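Long-range contacts in pectate lyase II (Xanthomonas campestris pv. campestris, PDB 2QY1), which probably cleaves pectate, the de-esterified polygalacturonate of plant cell walls, by beta-elimination, as a secreted polysaccharide lyase of family 1: residues 110-114 / 149-153; 233-239 / 261-265. The protein carries 2 engineered substitutions. The contacts are given in a common frame with arbitrary orientation. Where two conformers were deposited one is given. Residues are numbered along the deposited sequence.

Contact 1 of 2, residues 110-114 / 149-153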
loop_
_atom_site.group_PDB
_atom_site.type_symbol
_atom_site.label_atom_id
_atom_site.label_comp_id
_atom_site.label_asym_id
_atom_site.label_seq_id
_atom_site.Cartn_x
_atom_site.Cartn_y
_atom_site.Cartn_z
ATOM N N GLY A 110 -2.283 16.277 -6.585
ATOM C CA GLY A 110 -1.209 15.874 -7.492
ATOM C C GLY A 110 -0.141 15.106 -6.745
ATOM O O GLY A 110 -0.406 14.029 -6.217
ATOM N N GLU A 111 1.058 15.677 -6.675
ATOM C CA GLU A 111 2.152 15.067 -5.917
ATOM C C GLU A 111 1.807 14.933 -4.426
ATOM O O GLU A 111 2.363 14.091 -3.725
ATOM C CB GLU A 111 3.447 15.860 -6.110
ATOM C CG GLU A 111 4.699 15.029 -5.882
ATOM C CD GLU A 111 5.974 15.708 -6.353
ATOM O OE1 GLU A 111 5.943 16.907 -6.698
ATOM O OE2 GLU A 111 7.018 15.025 -6.376
ATOM N N ASP A 112 0.867 15.752 -3.962
ATOM C CA ASP A 112 0.389 15.702 -2.575
ATOM C C ASP A 112 -0.846 14.820 -2.369
ATOM O O ASP A 112 -1.364 14.724 -1.252
ATOM C CB ASP A 112 0.113 17.120 -2.076
ATOM C CG ASP A 112 1.341 18.003 -2.145
ATOM O OD1 ASP A 112 2.431 17.539 -1.744
ATOM O OD2 ASP A 112 1.222 19.152 -2.607
ATOM N N ALA A 113 -1.308 14.175 -3.436
ATOM C CA ALA A 113 -2.516 13.346 -3.382
ATOM C C ALA A 113 -2.255 11.917 -2.890
ATOM O O ALA A 113 -2.567 10.948 -3.585
ATOM C CB ALA A 113 -3.208 13.330 -4.749
ATOM N N ASP A 114 -1.678 11.782 -1.699
ATOM C CA ASP A 114 -1.400 10.461 -1.136
ATOM C C ASP A 114 -2.668 9.869 -0.534
ATOM O O ASP A 114 -3.381 10.537 0.214
ATOM C CB ASP A 114 -0.283 10.526 -0.087
ATOM C CG ASP A 114 0.588 9.273 -0.076
ATOM O OD1 ASP A 114 1.827 9.418 0.027
ATOM O OD2 ASP A 114 0.047 8.149 -0.169
ATOM N N ALA A 149 3.114 14.060 -11.973
ATOM C CA ALA A 149 2.305 13.970 -10.764
ATOM C C ALA A 149 0.851 14.425 -10.922
ATOM O O ALA A 149 0.433 15.401 -10.296
ATOM C CB ALA A 149 2.984 14.754 -9.640
ATOM N N SER A 150 0.081 13.713 -11.747
ATOM C CA SER A 150 -1.359 13.965 -11.843
ATOM C C SER A 150 -2.051 13.461 -10.577
ATOM O O SER A 150 -3.072 14.010 -10.150
ATOM C CB SER A 150 -1.958 13.301 -13.088
ATOM O OG SER A 150 -1.395 13.847 -14.269
ATOM N N PHE A 151 -1.485 12.401 -10.003
ATOM C CA PHE A 151 -1.872 11.871 -8.698
ATOM C C PHE A 151 -0.604 11.419 -7.967
ATOM O O PHE A 151 0.493 11.539 -8.515
ATOM C CB PHE A 151 -2.882 10.726 -8.860
ATOM C CG PHE A 151 -4.174 11.158 -9.501
ATOM C CD1 PHE A 151 -5.216 11.665 -8.725
ATOM C CD2 PHE A 151 -4.332 11.097 -10.885
ATOM C CE1 PHE A 151 -6.407 12.086 -9.319
ATOM C CE2 PHE A 151 -5.515 11.520 -11.489
ATOM C CZ PHE A 151 -6.555 12.014 -10.703
ATOM N N ASP A 152 -0.741 10.933 -6.733
ATOM C CA ASP A 152 0.425 10.501 -5.946
ATOM C C ASP A 152 0.321 9.028 -5.539
ATOM O O ASP A 152 -0.242 8.222 -6.274
ATOM C CB ASP A 152 0.640 11.420 -4.734
ATOM C CG ASP A 152 1.807 10.981 -3.846
ATOM O OD1 ASP A 152 1.550 10.580 -2.694
ATOM O OD2 ASP A 152 2.977 11.030 -4.290
ATOM N N GLY A 153 0.856 8.689 -4.367
ATOM C CA GLY A 153 0.988 7.304 -3.929
ATOM C C GLY A 153 -0.303 6.667 -3.468
ATOM O O GLY A 153 -1.238 7.357 -3.060
HETATM O O HOH W 1 -4.451 14.940 -7.773
HETATM O O HOH W 2 1.214 17.804 -9.014
HETATM O O HOH W 3 2.821 13.188 -1.223
HETATM O O HOH W 4 -3.638 9.905 -5.593
#
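Two loops that lead into neighbouring strands of a parallel sheet, 116-119 and 155-158, pack here through backbone, bridging waters and the inward-pointing side chain of Asp-152, with no direct hydrogen bond between segments 110-114 and 149-153. Even the nearest donor-acceptor pair, Gly-110 O to Asp-152 N at 3.2 Å, has a poor angle. Four waters make the polar links instead. Water 1 accepts from Gly-110 N (2.8 Å) and donates to Ser-150 O (2.9 Å); water 2 connects Glu-111 N (3.2 Å) with Ala-149 O (2.8 Å). Water 4 bridges Ala-113 O (2.5 Å) and Asp-152 N (3.3 Å), while water 3 donates to Glu-111 O (2.7 Å) and weakly to Asp-152 OD1 (3.3 Å). The approach is tight at Gly-110: its CA lies 3.3 Å from Ala-149 O, and a beta carbon there would fall 2.9 Å from that oxygen, a clash. Next to it the CB atoms of Glu-111 and Ala-149 meet at 3.7 Å. Segment 110-114 holds its own shape, with Ala-113 N bonded to Gly-110 O (2.9 Å) and an inverse gamma turn centred on Ala-113. Asp-152 points its CA-to-CB bond into this bend and brings CB to 3.4 Å from Ala-113 O. Its OD1 sits only 3.0 Å from Asp-114 OD1, a pairing of like charges to which Asp-156 adds a third carboxylate. No metal accompanies these acids here, but such a cluster beside a parallel beta-helix sheet is consistent with the calcium-binding cleft of family 1 pectate lyases.

Contact 2 of 2, residues 233-239 / 261-265. With PO4 (phosphate ion), chain C.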
loop_
_atom_site.group_PDB
_atom_site.type_symbol
_atom_site.label_atom_id
_atom_site.label_comp_id
_atom_site.label_asym_id
_atom_site.label_seq_id
_atom_site.Cartn_x
_atom_site.Cartn_y
_atom_site.Cartn_z
ATOM N N VAL A 233 12.629 -4.194 -5.978
ATOM C CA VAL A 233 13.386 -4.282 -4.730
ATOM C C VAL A 233 14.742 -3.602 -4.894
ATOM O O VAL A 233 15.498 -3.929 -5.804
ATOM C CB VAL A 233 13.577 -5.748 -4.273
ATOM C CG1 VAL A 233 14.073 -5.794 -2.841
ATOM C CG2 VAL A 233 12.271 -6.524 -4.390
ATOM N N ARG A 234 15.046 -2.666 -3.999
ATOM C CA ARG A 234 16.190 -1.768 -4.166
ATOM C C ARG A 234 16.916 -1.501 -2.850
ATOM O O ARG A 234 16.397 -1.806 -1.773
ATOM C CB ARG A 234 15.717 -0.439 -4.773
ATOM C CG ARG A 234 15.239 -0.540 -6.218
ATOM C CD ARG A 234 14.124 0.450 -6.518
ATOM N NE ARG A 234 14.622 1.816 -6.671
ATOM C CZ ARG A 234 13.990 2.783 -7.332
ATOM N NH1 ARG A 234 12.825 2.549 -7.926
ATOM N NH2 ARG A 234 14.534 3.991 -7.413
ATOM N N MET A 235 18.119 -0.938 -2.955
ATOM C CA MET A 235 18.919 -0.499 -1.800
ATOM C C MET A 235 19.166 -1.576 -0.735
ATOM O O MET A 235 19.042 -1.318 0.466
ATOM C CB MET A 235 18.308 0.758 -1.159
ATOM C CG MET A 235 18.330 2.007 -2.035
ATOM S SD MET A 235 19.940 2.388 -2.769
ATOM C CE MET A 235 20.977 2.590 -1.318
ATOM N N GLY A 236 19.514 -2.782 -1.177
ATOM C CA GLY A 236 19.827 -3.876 -0.261
ATOM C C GLY A 236 18.626 -4.526 0.405
ATOM O O GLY A 236 18.783 -5.439 1.219
ATOM N N GLY A 237 17.425 -4.054 0.071
ATOM C CA GLY A 237 16.193 -4.672 0.550
ATOM C C GLY A 237 16.091 -6.116 0.087
ATOM O O GLY A 237 16.621 -6.480 -0.967
ATOM N N ILE A 238 15.436 -6.949 0.888
ATOM C CA ILE A 238 15.178 -8.334 0.499
ATOM C C ILE A 238 13.678 -8.606 0.586
ATOM O O ILE A 238 13.034 -8.242 1.566
ATOM C CB ILE A 238 15.983 -9.349 1.362
ATOM C CG1 ILE A 238 17.491 -9.073 1.255
ATOM C CG2 ILE A 238 15.668 -10.788 0.945
ATOM C CD1 ILE A 238 18.357 -9.830 2.265
ATOM N N ALA A 239 13.128 -9.230 -0.452
ATOM C CA ALA A 239 11.710 -9.577 -0.480
ATOM C C ALA A 239 11.510 -11.079 -0.646
ATOM O O ALA A 239 12.024 -11.682 -1.590
ATOM C CB ALA A 239 11.003 -8.824 -1.595
ATOM N N ILE A 261 21.366 -2.428 -5.812
ATOM C CA ILE A 261 20.250 -3.337 -6.090
ATOM C C ILE A 261 19.629 -3.951 -4.826
ATOM O O ILE A 261 20.221 -3.915 -3.744
ATOM C CB ILE A 261 20.630 -4.460 -7.105
ATOM C CG1 ILE A 261 21.682 -5.411 -6.521
ATOM C CG2 ILE A 261 21.079 -3.860 -8.444
ATOM C CD1 ILE A 261 21.686 -6.786 -7.163
ATOM N N GLY A 262 18.425 -4.497 -4.985
ATOM C CA GLY A 262 17.768 -5.285 -3.947
ATOM C C GLY A 262 17.654 -6.731 -4.394
ATOM O O GLY A 262 17.933 -7.051 -5.551
ATOM N N TYR A 263 17.224 -7.600 -3.481
ATOM C CA TYR A 263 17.264 -9.047 -3.705
ATOM C C TYR A 263 15.925 -9.716 -3.411
ATOM O O TYR A 263 15.057 -9.128 -2.761
ATOM C CB TYR A 263 18.380 -9.678 -2.861
ATOM C CG TYR A 263 19.720 -8.995 -3.023
ATOM C CD1 TYR A 263 20.612 -9.394 -4.018
ATOM C CD2 TYR A 263 20.092 -7.936 -2.192
ATOM C CE1 TYR A 263 21.843 -8.760 -4.176
ATOM C CE2 TYR A 263 21.318 -7.295 -2.345
ATOM C CZ TYR A 263 22.187 -7.712 -3.337
ATOM O OH TYR A 263 23.401 -7.082 -3.490
ATOM N N TRP A 264 15.760 -10.944 -3.898
ATOM C CA TRP A 264 14.498 -11.668 -3.736
ATOM C C TRP A 264 14.648 -13.169 -3.509
ATOM O O TRP A 264 15.554 -13.809 -4.049
ATOM C CB TRP A 264 13.556 -11.407 -4.919
ATOM C CG TRP A 264 14.214 -11.465 -6.265
ATOM C CD1 TRP A 264 14.554 -12.582 -6.967
ATOM C CD2 TRP A 264 14.603 -10.349 -7.075
ATOM N NE1 TRP A 264 15.135 -12.236 -8.165
ATOM C CE2 TRP A 264 15.175 -10.870 -8.257
ATOM C CE3 TRP A 264 14.519 -8.958 -6.918
ATOM C CZ2 TRP A 264 15.666 -10.049 -9.278
ATOM C CZ3 TRP A 264 15.010 -8.142 -7.932
ATOM C CH2 TRP A 264 15.573 -8.690 -9.098
ATOM N N ASP A 265 13.743 -13.706 -2.695
ATOM C CA ASP A 265 13.615 -15.137 -2.454
ATOM C C ASP A 265 12.284 -15.574 -3.072
ATOM O O ASP A 265 11.208 -15.242 -2.562
ATOM C CB ASP A 265 13.639 -15.417 -0.945
ATOM C CG ASP A 265 13.895 -16.881 -0.611
ATOM O OD1 ASP A 265 13.602 -17.764 -1.443
ATOM O OD2 ASP A 265 14.386 -17.152 0.505
HETATM P P PO4 C . 12.233 5.606 -10.015
HETATM O O1 PO4 C . 11.694 4.203 -9.871
HETATM O O2 PO4 C . 11.092 6.597 -10.007
HETATM O O3 PO4 C . 12.974 5.718 -11.331
HETATM O O4 PO4 C . 13.176 5.915 -8.872
#
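Backbone amides and carbonyls do most of the joining between 233-239 and 261-265. Three bonds make a regular parallel ladder: Tyr-263 N donates to Gly-237 O (2.8 Å, 166°), Ala-239 N to Tyr-263 O (3.0 Å, 156°) and Asp-265 N to Ala-239 O (2.9 Å, 168°). The CA-H groups of Ile-238 and Trp-264 supplement it, the first lying 3.4 Å from Tyr-263 O and the second 3.3 Å from Ala-239 O. Before the ladder, a type I' turn runs from Arg-234 to Gly-237, closed by Gly-237 N to Arg-234 O (3.1 Å); the amide of Gly-236 within it reaches across to Ile-261 O (2.9 Å, 152°). The pairing of Ile-238 with Tyr-263 and of Ala-239 with Trp-264, each 25 residues apart, is the stacking of successive coils in a right-handed parallel beta-helix. Like positions align: Ile-238 CG1 touches Tyr-263 CB (4.3 Å) on one face, and Ala-239 and Trp-264 share the other, where Val-233 CG2 meets the indole edge at CE3 (4.2 Å). Gly-262 passes so close to the turn that a beta carbon would come within 2.5 Å of Arg-234 N. Its amide donates to the hydroxyl of Ser-255. The amide of Trp-264 bonds the Thr-295 side chain, and Asp-265 OD2 accepts from Phe-298 N. The Arg-234 guanidinium is directed elsewhere, with NE on Ser-258 and two further bonds to a phosphate probably from the crystallisation liquor, NH1 to O1 and NH2 to O4, both 2.8 Å.

How the contacts relate
Both contacts join neighbouring coils of one beta-helix, but with centres 26 Å apart and nearest atoms about 13 Å apart they do not touch, and contact 1 closes in sequence before contact 2 opens. They share no strand: contact 1 belongs to loops preceding 116-119 and 155-158, contact 2 to 231-234, 238-242 and 263-267. Their buried areas are similar, 375 and 418 Å². Burial differs, with 4 of 10 touching residues buried in contact 1 against 8 of 12 in contact 2. The chemistry differs too: the partly buried loops are bridged by water and gather acids, whereas the strands and adjoining turn of contact 2 pair by direct backbone hydrogen bonds and add apolar side-chain contacts.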